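Local coordinates for protein C alpha-dehydrogenase (Sphingobium sp. SYK-6, PDB 4YAG) that belongs to the short-chain dehydrogenase/reductase family, binds NADH and works as a C alpha-dehydrogenase in the lignin beta-aryl ether cleavage pathway, at residues F19-R24 with D236-A241; N57-R62 with A75-A80. All coordinates share one frame; numbering follows the deposited sequence.

How the contacts relate
Both contacts belong to the Rossmann-type core of the short-chain dehydrogenase, on opposite sides of its parallel sheet. Contact 1 packs helix 16-27, which follows the first strand, against helix 231-244 far along the chain; contact 2 joins strand 58-62, at one end of the sheet in this chain, to helix 68-82, which leads from that strand to strand 87-90. Their centres lie 19 Å apart and their nearest atoms about 7 Å apart, without touching, and in sequence contact 2 is nested inside the loop closed by contact 1. The bound NADH is about 8 Å from the side chain of Ile21 in contact 1 and about 9 Å from that of Ile61 in contact 2.

Contact 1 of 2, residues F19-R24 with D236-A241; sequences FGIAQR and DMIVDA
In the Rossmann-type fold of this short-chain dehydrogenase, helices 16-27 and 231-244 pack on one side of the parallel sheet, and Ile21, Arg24, Asp236, Ile238 and Val239 fill the seam between them. The axes of 19-24 and 236-241 approach to 8.9 Å and cross at -60°, so the two helices diverge quickly and the contact stays compact. Its buried part is apolar. Ile21 reaches across with the end of its longer branch, its CD1 lying 4.0 Å from CG1 of Ile238, while the CG2 methyls of the same two residues also approach each other. Val239 sends CG2 to CB of Arg24, 3.9 Å away. Ile238 also rests on Leu186 of strand 181-187, and Ala22 covers Leu32 and Leu34 of strand 31-36, which seats both helices on the sheet. The side chain of Ile21 lies about 4 Å from that of Ile17 and about 5 Å from that of Asn91, both NADH-binding residues, which places the seam close to the cofactor site.

Towards solvent the chemistry turns polar, where the partly exposed Arg24 forms a salt bridge with Asp236. Successive bends at chi2 (-47°) and chi3 (-56°) curl the arginine chain round OD1 of Asp236, with CG and CD both beside it. The guanidinium uses its NE edge: the N-H of NE meets OD1 of Asp236 at 2.9 Å, nearly in the guanidinium plane but tilted from that of the carboxylate, the two planes being almost perpendicular. This turn leaves the single NE bond as the direct link, and a water completes the grip, accepting from Arg24 NH2 at 3.2 Å and donating to Asp236 OD1 at 2.7 Å.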
# COMPACT_ATOMS: atom_id res chain seq x y z
N PHE A 19 16.47 -13.04 -11.74
CA PHE A 19 17.34 -13.94 -12.46
C PHE A 19 18.39 -14.59 -11.53
O PHE A 19 18.78 -15.74 -11.70
CB PHE A 19 17.99 -13.19 -13.63
CG PHE A 19 18.92 -14.03 -14.46
CD1 PHE A 19 18.44 -15.06 -15.23
CD2 PHE A 19 20.27 -13.76 -14.47
CE1 PHE A 19 19.32 -15.83 -16.01
CE2 PHE A 19 21.14 -14.52 -15.25
CZ PHE A 19 20.65 -15.54 -16.00
N GLY A 20 18.83 -13.84 -10.52
CA GLY A 20 19.73 -14.38 -9.51
C GLY A 20 19.03 -15.47 -8.71
O GLY A 20 19.62 -16.52 -8.43
N ILE A 21 17.79 -15.22 -8.33
CA ILE A 21 16.96 -16.22 -7.65
C ILE A 21 16.77 -17.46 -8.55
O ILE A 21 16.93 -18.60 -8.12
CB ILE A 21 15.61 -15.63 -7.23
CG1 ILE A 21 15.80 -14.56 -6.14
CG2 ILE A 21 14.68 -16.72 -6.73
CD1 ILE A 21 14.56 -13.76 -5.82
N ALA A 22 16.48 -17.22 -9.82
CA ALA A 22 16.30 -18.31 -10.76
C ALA A 22 17.53 -19.21 -10.81
O ALA A 22 17.42 -20.44 -10.73
CB ALA A 22 16.02 -17.76 -12.14
N GLN A 23 18.70 -18.62 -10.94
CA GLN A 23 19.92 -19.40 -11.02
C GLN A 23 20.13 -20.26 -9.78
O GLN A 23 20.53 -21.41 -9.88
CB GLN A 23 21.13 -18.49 -11.19
CG GLN A 23 21.26 -17.83 -12.54
CD GLN A 23 22.27 -16.71 -12.51
OE1 GLN A 23 21.92 -15.52 -12.38
NE2 GLN A 23 23.53 -17.07 -12.56
N ARG A 24 19.89 -19.68 -8.61
CA ARG A 24 20.14 -20.44 -7.39
C ARG A 24 19.04 -21.47 -7.10
O ARG A 24 19.34 -22.54 -6.58
CB ARG A 24 20.37 -19.50 -6.21
CG ARG A 24 21.54 -18.53 -6.43
CD ARG A 24 22.80 -19.22 -6.97
NE ARG A 24 23.21 -20.30 -6.09
CZ ARG A 24 23.96 -21.34 -6.44
NH1 ARG A 24 24.41 -21.47 -7.69
NH2 ARG A 24 24.25 -22.26 -5.54
N ASP A 236 20.91 -16.77 -3.03
CA ASP A 236 21.26 -17.73 -1.99
C ASP A 236 20.53 -17.40 -0.69
O ASP A 236 20.14 -18.30 0.05
CB ASP A 236 22.76 -17.80 -1.79
CG ASP A 236 23.43 -18.67 -2.83
OD1 ASP A 236 22.74 -19.59 -3.37
OD2 ASP A 236 24.63 -18.46 -3.11
N MET A 237 20.34 -16.12 -0.41
CA MET A 237 19.55 -15.73 0.77
C MET A 237 18.14 -16.25 0.65
O MET A 237 17.50 -16.59 1.65
CB MET A 237 19.50 -14.22 0.93
CG MET A 237 20.84 -13.56 1.17
SD MET A 237 20.66 -11.78 1.31
CE MET A 237 22.38 -11.29 1.26
N ILE A 238 17.59 -16.19 -0.56
CA ILE A 238 16.25 -16.68 -0.81
C ILE A 238 16.16 -18.21 -0.73
O ILE A 238 15.17 -18.74 -0.22
CB ILE A 238 15.69 -16.10 -2.16
CG1 ILE A 238 15.48 -14.59 -2.00
CG2 ILE A 238 14.41 -16.79 -2.58
CD1 ILE A 238 14.58 -14.22 -0.83
N VAL A 239 17.16 -18.93 -1.21
CA VAL A 239 17.21 -20.38 -1.00
C VAL A 239 17.09 -20.64 0.51
O VAL A 239 16.25 -21.46 0.93
CB VAL A 239 18.51 -20.99 -1.56
CG1 VAL A 239 18.74 -22.41 -1.05
CG2 VAL A 239 18.49 -20.96 -3.09
N ASP A 240 17.88 -19.93 1.32
CA ASP A 240 17.86 -20.17 2.77
C ASP A 240 16.47 -19.83 3.35
O ASP A 240 15.97 -20.54 4.23
CB ASP A 240 18.94 -19.38 3.48
CG ASP A 240 20.36 -19.85 3.14
OD1 ASP A 240 20.54 -20.98 2.66
OD2 ASP A 240 21.30 -19.06 3.36
N ALA A 241 15.85 -18.77 2.86
CA ALA A 241 14.54 -18.34 3.37
C ALA A 241 13.45 -19.36 3.05
O ALA A 241 12.52 -19.56 3.85
CB ALA A 241 14.17 -16.96 2.80
O HOH W 1 22.42 -22.27 -2.91

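Contact 2 of 2, residues N57-R62 with A75-A80; sequences NVHTIR and ARECEA
Glu77, Ile61 and His59 join edge strand 58-62 to helix 68-82, the helix that follows it in the beta-alpha-beta crossover of the Rossmann-type fold. Glu77 is the long arm of the contact. Extended from the helix, it lays its carboxylate over the end of Ile61, whose CD1 comes 3.7 Å from CD of Glu77, the two side chains meeting from opposite directions. The isoleucine, which also packs on Val33 of the neighbouring strand, thus gives the acid an apolar floor. His59, two residues earlier on the same side of the strand, has its CG anti to the backbone N (chi1 179°), which carries the imidazole out towards the helix. Its NE2 donates to OE2 of Glu77 at 2.9 Å, the acceptor lying in the ring plane; on the carboxylate the bond arrives from the anti side, well out of plane. A water donating to both OE2 and the backbone O of Thr60 ties the same oxygen to the strand a second time. With two donors on OE2, the glutamate is probably kept as the anion, and its charge would tend to stabilise a protonated His59.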
# COMPACT_ATOMS: atom_id res chain seq x y z
N ASN A 57 14.85 -27.26 -18.46
CA ASN A 57 14.28 -27.03 -17.13
C ASN A 57 13.86 -25.58 -16.90
O ASN A 57 13.61 -25.19 -15.77
CB ASN A 57 15.28 -27.49 -16.07
CG ASN A 57 15.37 -28.99 -16.01
OD1 ASN A 57 14.35 -29.67 -16.05
ND2 ASN A 57 16.59 -29.52 -15.97
N VAL A 58 13.77 -24.82 -17.99
CA VAL A 58 13.43 -23.41 -17.94
C VAL A 58 12.44 -23.09 -19.06
O VAL A 58 12.71 -23.33 -20.24
CB VAL A 58 14.66 -22.51 -18.11
CG1 VAL A 58 14.23 -21.04 -17.97
CG2 VAL A 58 15.71 -22.87 -17.07
N HIS A 59 11.26 -22.61 -18.65
CA HIS A 59 10.23 -22.19 -19.59
C HIS A 59 10.03 -20.69 -19.41
O HIS A 59 10.07 -20.21 -18.29
CB HIS A 59 8.93 -22.92 -19.31
CG HIS A 59 7.80 -22.55 -20.21
ND1 HIS A 59 7.85 -22.71 -21.58
CD2 HIS A 59 6.56 -22.06 -19.95
CE1 HIS A 59 6.71 -22.32 -22.12
NE2 HIS A 59 5.91 -21.91 -21.15
N THR A 60 9.81 -19.96 -20.50
CA THR A 60 9.60 -18.52 -20.42
C THR A 60 8.20 -18.16 -20.86
O THR A 60 7.65 -18.75 -21.78
CB THR A 60 10.61 -17.75 -21.28
OG1 THR A 60 10.54 -18.23 -22.61
CG2 THR A 60 12.02 -17.96 -20.73
N ILE A 61 7.64 -17.16 -20.19
CA ILE A 61 6.34 -16.62 -20.54
C ILE A 61 6.42 -15.11 -20.51
O ILE A 61 6.84 -14.52 -19.49
CB ILE A 61 5.23 -17.05 -19.54
CG1 ILE A 61 5.08 -18.57 -19.50
CG2 ILE A 61 3.89 -16.41 -19.91
CD1 ILE A 61 4.09 -19.05 -18.46
N ARG A 62 6.01 -14.49 -21.60
CA ARG A 62 5.93 -13.04 -21.67
C ARG A 62 4.57 -12.59 -21.14
O ARG A 62 3.51 -13.00 -21.67
CB ARG A 62 6.13 -12.56 -23.10
CG ARG A 62 6.11 -11.04 -23.21
CD ARG A 62 6.43 -10.57 -24.59
NE ARG A 62 6.25 -9.12 -24.71
CZ ARG A 62 5.15 -8.53 -25.15
NH1 ARG A 62 4.09 -9.24 -25.53
NH2 ARG A 62 5.11 -7.20 -25.22
N ALA A 75 -1.04 -19.13 -14.82
CA ALA A 75 -1.19 -20.19 -13.84
C ALA A 75 -1.55 -21.50 -14.55
O ALA A 75 -1.05 -22.57 -14.20
CB ALA A 75 -2.26 -19.80 -12.80
N ARG A 76 -2.42 -21.43 -15.56
CA ARG A 76 -2.72 -22.61 -16.37
C ARG A 76 -1.50 -23.11 -17.15
O ARG A 76 -1.25 -24.31 -17.18
CB ARG A 76 -3.87 -22.36 -17.34
CG ARG A 76 -5.23 -22.22 -16.67
CD ARG A 76 -6.34 -22.18 -17.68
NE ARG A 76 -6.32 -21.00 -18.54
CZ ARG A 76 -6.91 -19.84 -18.26
NH1 ARG A 76 -7.53 -19.65 -17.09
NH2 ARG A 76 -6.84 -18.83 -19.12
N GLU A 77 -0.77 -22.18 -17.76
CA GLU A 77 0.37 -22.57 -18.61
C GLU A 77 1.49 -23.15 -17.75
O GLU A 77 2.09 -24.16 -18.10
CB GLU A 77 0.86 -21.36 -19.42
CG GLU A 77 2.04 -21.67 -20.36
CD GLU A 77 2.39 -20.54 -21.33
OE1 GLU A 77 1.67 -19.47 -21.36
OE2 GLU A 77 3.41 -20.74 -22.06
N CYS A 78 1.77 -22.54 -16.61
CA CYS A 78 2.80 -23.06 -15.72
C CYS A 78 2.49 -24.50 -15.31
O CYS A 78 3.33 -25.40 -15.44
CB CYS A 78 2.91 -22.19 -14.47
SG CYS A 78 4.21 -22.71 -13.34
N GLU A 79 1.26 -24.73 -14.85
CA GLU A 79 0.90 -26.06 -14.39
C GLU A 79 1.01 -27.07 -15.53
O GLU A 79 1.57 -28.14 -15.35
CB GLU A 79 -0.52 -26.05 -13.81
CG GLU A 79 -0.92 -27.34 -13.13
CD GLU A 79 -1.23 -28.48 -14.09
OE1 GLU A 79 -1.82 -28.22 -15.16
OE2 GLU A 79 -0.87 -29.63 -13.77
N ALA A 80 0.48 -26.70 -16.70
CA ALA A 80 0.43 -27.63 -17.84
C ALA A 80 1.81 -27.94 -18.39
O ALA A 80 2.10 -29.09 -18.73
CB ALA A 80 -0.44 -27.05 -18.95
O HOH W 2 5.23 -18.92 -23.28